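Local structure of esterase (Rhizomucor miehei CAU432, 4WY8) at residues A[171-176]-A[235-239]; A[210-214]-A[290-296]. The protein hydrolyses carboxylic ester bonds as a fungal carboxylesterase of the alpha/beta hydrolase fold, probably through a serine nucleophile. Residues are numbered along the deposited sequence.

Contact 1. Residues A[171-176]-A[235-239]; sequences AVVCIR and IFACP
Apolar packing of a loop against one side of a helix defines this contact, in which irregular residues 235-239 lie on helix 165-179, just after the probable nucleophile elbow of an alpha/beta hydrolase. Segment 171-176 is regular helix, with I175 N hydrogen-bonded to A171 O (3.0 Å) and R176 N to V172 O (2.9 Å). The nearest CA atoms are those of V172 and F236, 5.2 Å apart. A171, V172 and I175 point toward the loop. V172 (m) sets CG1 3.5 Å from F236 O and 3.9 Å from P239 CD; I175 (m, t) sends CG2 to 3.8 Å from F236 CE1 and CD1 to 3.9 Å from P239 CB. F236 (m) leans its ring onto the helix, with R176 N at the ring edge and R176 CD also 3.7 Å from F236 CE1. A237 O, hydrogen-bonded to N168 ND2, ties the loop to the same helix. Y270 of helix 264-276 closes over A171, I175 and P239, while L132 of helix 130-143 meets V172.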
loop_
_atom_site.group_PDB
_atom_site.type_symbol
_atom_site.label_atom_id
_atom_site.label_comp_id
_atom_site.label_asym_id
_atom_site.label_seq_id
_atom_site.Cartn_x
_atom_site.Cartn_y
_atom_site.Cartn_z
ATOM N N ALA A 171 -5.881 18.167 0.934
ATOM C CA ALA A 171 -7.248 17.906 0.469
ATOM C C ALA A 171 -8.013 19.206 0.124
ATOM O O ALA A 171 -8.647 19.352 -0.968
ATOM C CB ALA A 171 -8.008 17.105 1.517
ATOM N N VAL A 172 -7.971 20.147 1.060
ATOM C CA VAL A 172 -8.767 21.363 0.880
ATOM C C VAL A 172 -8.129 22.342 -0.122
ATOM O O VAL A 172 -8.834 23.101 -0.772
ATOM C CB VAL A 172 -9.036 22.058 2.231
ATOM C CG1 VAL A 172 -9.855 21.142 3.108
ATOM C CG2 VAL A 172 -7.720 22.458 2.942
ATOM N N VAL A 173 -6.803 22.329 -0.252
ATOM C CA VAL A 173 -6.171 23.083 -1.326
ATOM C C VAL A 173 -6.648 22.512 -2.672
ATOM O O VAL A 173 -6.907 23.269 -3.609
ATOM C CB VAL A 173 -4.635 23.053 -1.247
ATOM C CG1 VAL A 173 -4.017 23.284 -2.623
ATOM C CG2 VAL A 173 -4.141 24.088 -0.263
ATOM N N CYS A 174 -6.795 21.188 -2.768
ATOM C CA CYS A 174 -7.359 20.627 -4.007
ATOM C C CYS A 174 -8.796 21.110 -4.278
ATOM O O CYS A 174 -9.085 21.611 -5.393
ATOM C CB CYS A 174 -7.328 19.097 -3.978
ATOM S SG CYS A 174 -5.656 18.449 -4.220
ATOM N N ILE A 175 -9.682 20.997 -3.277
ATOM C CA ILE A 175 -11.065 21.483 -3.473
ATOM C C ILE A 175 -11.088 22.974 -3.871
ATOM O O ILE A 175 -11.838 23.414 -4.769
ATOM C CB ILE A 175 -11.908 21.311 -2.219
ATOM C CG1 ILE A 175 -11.904 19.848 -1.777
ATOM C CG2 ILE A 175 -13.336 21.849 -2.439
ATOM C CD1 ILE A 175 -12.460 19.647 -0.364
ATOM N N ARG A 176 -10.254 23.754 -3.198
ATOM C CA ARG A 176 -10.177 25.178 -3.468
ATOM C C ARG A 176 -9.688 25.503 -4.885
ATOM O O ARG A 176 -10.271 26.349 -5.556
ATOM C CB ARG A 176 -9.274 25.859 -2.447
ATOM C CG ARG A 176 -9.294 27.342 -2.620
ATOM C CD ARG A 176 -10.649 27.899 -2.184
ATOM N NE ARG A 176 -10.876 29.211 -2.769
ATOM C CZ ARG A 176 -10.317 30.333 -2.337
ATOM N NH1 ARG A 176 -9.495 30.315 -1.295
ATOM N NH2 ARG A 176 -10.588 31.473 -2.951
ATOM N N ILE A 235 -16.308 23.400 4.436
ATOM C CA ILE A 235 -15.719 22.192 3.854
ATOM C C ILE A 235 -14.196 22.343 3.699
ATOM O O ILE A 235 -13.478 21.358 3.519
ATOM C CB ILE A 235 -16.384 21.829 2.498
ATOM C CG1 ILE A 235 -16.133 22.908 1.444
ATOM C CG2 ILE A 235 -17.930 21.574 2.678
ATOM C CD1 ILE A 235 -16.744 22.554 0.067
ATOM N N PHE A 236 -13.732 23.587 3.790
ATOM C CA PHE A 236 -12.324 23.940 3.720
ATOM C C PHE A 236 -11.608 23.764 5.069
ATOM O O PHE A 236 -10.374 23.868 5.162
ATOM C CB PHE A 236 -12.190 25.372 3.198
ATOM C CG PHE A 236 -12.723 25.530 1.805
ATOM C CD1 PHE A 236 -12.022 24.994 0.729
ATOM C CD2 PHE A 236 -13.932 26.181 1.563
ATOM C CE1 PHE A 236 -12.505 25.097 -0.568
ATOM C CE2 PHE A 236 -14.420 26.297 0.258
ATOM C CZ PHE A 236 -13.701 25.755 -0.804
ATOM N N ALA A 237 -12.398 23.453 6.092
ATOM C CA ALA A 237 -11.882 23.051 7.391
ATOM C C ALA A 237 -11.993 21.525 7.521
ATOM O O ALA A 237 -11.013 20.817 7.790
ATOM C CB ALA A 237 -12.677 23.737 8.503
ATOM N N CYS A 238 -13.203 21.032 7.279
ATOM C CA CYS A 238 -13.527 19.615 7.415
ATOM C C CYS A 238 -14.079 19.124 6.085
ATOM O O CYS A 238 -15.282 19.179 5.845
ATOM C CB CYS A 238 -14.548 19.390 8.527
ATOM S SG CYS A 238 -14.032 20.060 10.154
ATOM N N PRO A 239 -13.187 18.663 5.199
ATOM C CA PRO A 239 -13.617 18.260 3.856
ATOM C C PRO A 239 -14.533 17.040 3.845
ATOM O O PRO A 239 -15.159 16.788 2.820
ATOM C CB PRO A 239 -12.295 17.951 3.140
ATOM C CG PRO A 239 -11.282 17.711 4.261
ATOM C CD PRO A 239 -11.722 18.620 5.371
#

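Contact 2. Residues A[210-214]-A[290-296]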
loop_
_atom_site.group_PDB
_atom_site.type_symbol
_atom_site.label_atom_id
_atom_site.label_comp_id
_atom_site.label_asym_id
_atom_site.label_seq_id
_atom_site.Cartn_x
_atom_site.Cartn_y
_atom_site.Cartn_z
ATOM N N ASN A 210 -3.058 6.889 24.780
ATOM C CA ASN A 210 -1.891 5.988 24.714
ATOM C C ASN A 210 -1.443 5.553 23.315
ATOM O O ASN A 210 -0.682 4.586 23.178
ATOM C CB ASN A 210 -2.152 4.738 25.549
ATOM C CG ASN A 210 -2.487 5.067 26.984
ATOM O OD1 ASN A 210 -1.803 5.877 27.622
ATOM N ND2 ASN A 210 -3.548 4.460 27.495
ATOM N N TYR A 211 -1.861 6.272 22.279
ATOM C CA TYR A 211 -1.313 6.028 20.940
ATOM C C TYR A 211 -0.738 7.295 20.293
ATOM O O TYR A 211 -0.929 7.543 19.076
ATOM C CB TYR A 211 -2.384 5.427 20.045
ATOM C CG TYR A 211 -2.900 4.067 20.492
ATOM C CD1 TYR A 211 -2.266 2.902 20.100
ATOM C CD2 TYR A 211 -4.035 3.962 21.307
ATOM C CE1 TYR A 211 -2.760 1.643 20.484
ATOM C CE2 TYR A 211 -4.527 2.725 21.709
ATOM C CZ TYR A 211 -3.880 1.569 21.295
ATOM O OH TYR A 211 -4.355 0.332 21.678
ATOM N N TYR A 212 -0.043 8.079 21.126
ATOM C CA TYR A 212 0.716 9.266 20.725
ATOM C C TYR A 212 -0.169 10.443 20.314
ATOM O O TYR A 212 -0.142 11.481 20.971
ATOM C CB TYR A 212 1.695 8.888 19.605
ATOM C CG TYR A 212 2.637 9.987 19.180
ATOM C CD1 TYR A 212 3.673 10.398 20.014
ATOM C CD2 TYR A 212 2.496 10.614 17.943
ATOM C CE1 TYR A 212 4.546 11.408 19.632
ATOM C CE2 TYR A 212 3.362 11.629 17.553
ATOM C CZ TYR A 212 4.384 12.018 18.400
ATOM O OH TYR A 212 5.239 13.024 18.020
ATOM N N LEU A 213 -0.945 10.308 19.243
ATOM C CA LEU A 213 -1.964 11.315 18.934
ATOM C C LEU A 213 -3.209 10.976 19.740
ATOM O O LEU A 213 -3.759 9.901 19.575
ATOM C CB LEU A 213 -2.305 11.374 17.436
ATOM C CG LEU A 213 -3.447 12.367 17.085
ATOM C CD1 LEU A 213 -3.042 13.802 17.417
ATOM C CD2 LEU A 213 -3.847 12.289 15.607
ATOM N N THR A 214 -3.653 11.883 20.599
ATOM C CA THR A 214 -4.789 11.615 21.475
ATOM C C THR A 214 -5.980 12.502 21.104
ATOM O O THR A 214 -5.822 13.495 20.390
ATOM C CB THR A 214 -4.408 11.877 22.941
ATOM O OG1 THR A 214 -4.030 13.249 23.075
ATOM C CG2 THR A 214 -3.204 11.024 23.336
ATOM N N ILE A 290 0.892 3.546 14.211
ATOM C CA ILE A 290 0.206 4.663 14.813
ATOM C C ILE A 290 0.423 5.926 14.018
ATOM O O ILE A 290 1.273 5.996 13.129
ATOM C CB ILE A 290 0.668 4.918 16.262
ATOM C CG1 ILE A 290 2.192 5.132 16.295
ATOM C CG2 ILE A 290 0.220 3.770 17.159
ATOM C CD1 ILE A 290 2.713 5.815 17.584
ATOM N N HIS A 291 -0.373 6.922 14.362
ATOM C CA HIS A 291 -0.193 8.256 13.854
ATOM C C HIS A 291 1.154 8.838 14.302
ATOM O O HIS A 291 1.585 8.619 15.432
ATOM C CB HIS A 291 -1.355 9.127 14.340
ATOM C CG HIS A 291 -1.500 10.424 13.609
ATOM N ND1 HIS A 291 -2.494 10.642 12.671
ATOM C CD2 HIS A 291 -0.827 11.595 13.717
ATOM C CE1 HIS A 291 -2.402 11.877 12.214
ATOM N NE2 HIS A 291 -1.396 12.479 12.830
ATOM N N GLY A 292 1.793 9.601 13.420
ATOM C CA GLY A 292 2.953 10.402 13.780
ATOM C C GLY A 292 4.320 9.867 13.381
ATOM O O GLY A 292 5.360 10.418 13.782
ATOM N N ILE A 293 4.347 8.848 12.533
ATOM C CA ILE A 293 5.631 8.281 12.178
ATOM C C ILE A 293 6.425 9.186 11.232
ATOM O O ILE A 293 7.627 8.991 11.064
ATOM C CB ILE A 293 5.473 6.872 11.593
ATOM C CG1 ILE A 293 4.556 6.847 10.377
ATOM C CG2 ILE A 293 4.888 5.950 12.668
ATOM C CD1 ILE A 293 4.346 5.416 9.870
ATOM N N PHE A 294 5.778 10.186 10.635
ATOM C CA PHE A 294 6.478 11.045 9.673
ATOM C C PHE A 294 6.913 12.421 10.197
ATOM O O PHE A 294 7.421 13.253 9.419
ATOM C CB PHE A 294 5.615 11.227 8.418
ATOM C CG PHE A 294 5.439 9.962 7.640
ATOM C CD1 PHE A 294 6.525 9.380 7.000
ATOM C CD2 PHE A 294 4.200 9.338 7.564
ATOM C CE1 PHE A 294 6.376 8.195 6.285
ATOM C CE2 PHE A 294 4.037 8.153 6.852
ATOM C CZ PHE A 294 5.124 7.584 6.209
ATOM N N ASN A 295 6.756 12.659 11.499
ATOM C CA ASN A 295 7.224 13.917 12.106
ATOM C C ASN A 295 8.260 13.726 13.211
ATOM O O ASN A 295 8.289 14.489 14.184
ATOM C CB ASN A 295 6.037 14.700 12.677
ATOM C CG ASN A 295 5.262 13.910 13.734
ATOM O OD1 ASN A 295 4.266 13.252 13.425
ATOM N ND2 ASN A 295 5.688 14.017 14.992
ATOM N N LEU A 296 9.110 12.717 13.057
ATOM C CA LEU A 296 10.092 12.381 14.083
ATOM C C LEU A 296 11.519 12.460 13.527
ATOM O O LEU A 296 11.731 12.636 12.308
ATOM C CB LEU A 296 9.807 10.988 14.641
ATOM C CG LEU A 296 8.363 10.801 15.156
ATOM C CD1 LEU A 296 8.111 9.365 15.578
ATOM C CD2 LEU A 296 8.009 11.764 16.308
HETATM O O HOH W 1 -2.030 6.903 16.820
#
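Neither segment forms a regular helix; their CA atoms come closest at Y211-I290 (6.5 Å) and L213-H291 (6.2 Å). Y212 (phi 71°, psi -64°) centres a classic gamma turn closed by a weak L213 N to Y211 O hydrogen bond (2.8 Å), and G292 to N295 make a type I turn. A water bridges the backbones, 2.6 Å from Y211 O and accepting from H291 N (3.0 Å). Y211 CD1 lies 3.9 Å from I290 CG2, and Y212 CB 3.8 Å from I290 CD1. The Y212 ring reaches along the second loop, CE2 4.0 Å from G292 CA, where a CB would collide, and OH 3.5 Å from L296 CD2. L213 CD2 makes a CH-pi contact 3.5 Å from the H291 ring centroid, almost on its normal. H291 is hydrogen-bonded to S164 OG through NE2 and to D261 OD2 through ND1, as in a Ser-His-Asp triad. L213 thus shields one face without competing for the nitrogens, whose hydrogen bonds are consistent with an oriented catalytic base.

Contact 2 lies at the probable catalytic centre; contact 1 is structural packing on the helix behind the nucleophile elbow. Their segments alternate along the chain, 171-176, 210-214, 235-239, 290-296, so the excursion from helix 165-179 to the loop of contact 1 encloses the first half of contact 2. The centres lie 23 Å apart and the nearest atoms about 13 Å, so the two do not touch. Contact 2 holds H291, the histidine of the probable triad, whereas contact 1 uses the middle of the helix that begins right after S164. From 210-214 the chain runs through helix 215-225, whose M218 and F221 pack on L213, and on to 235-239.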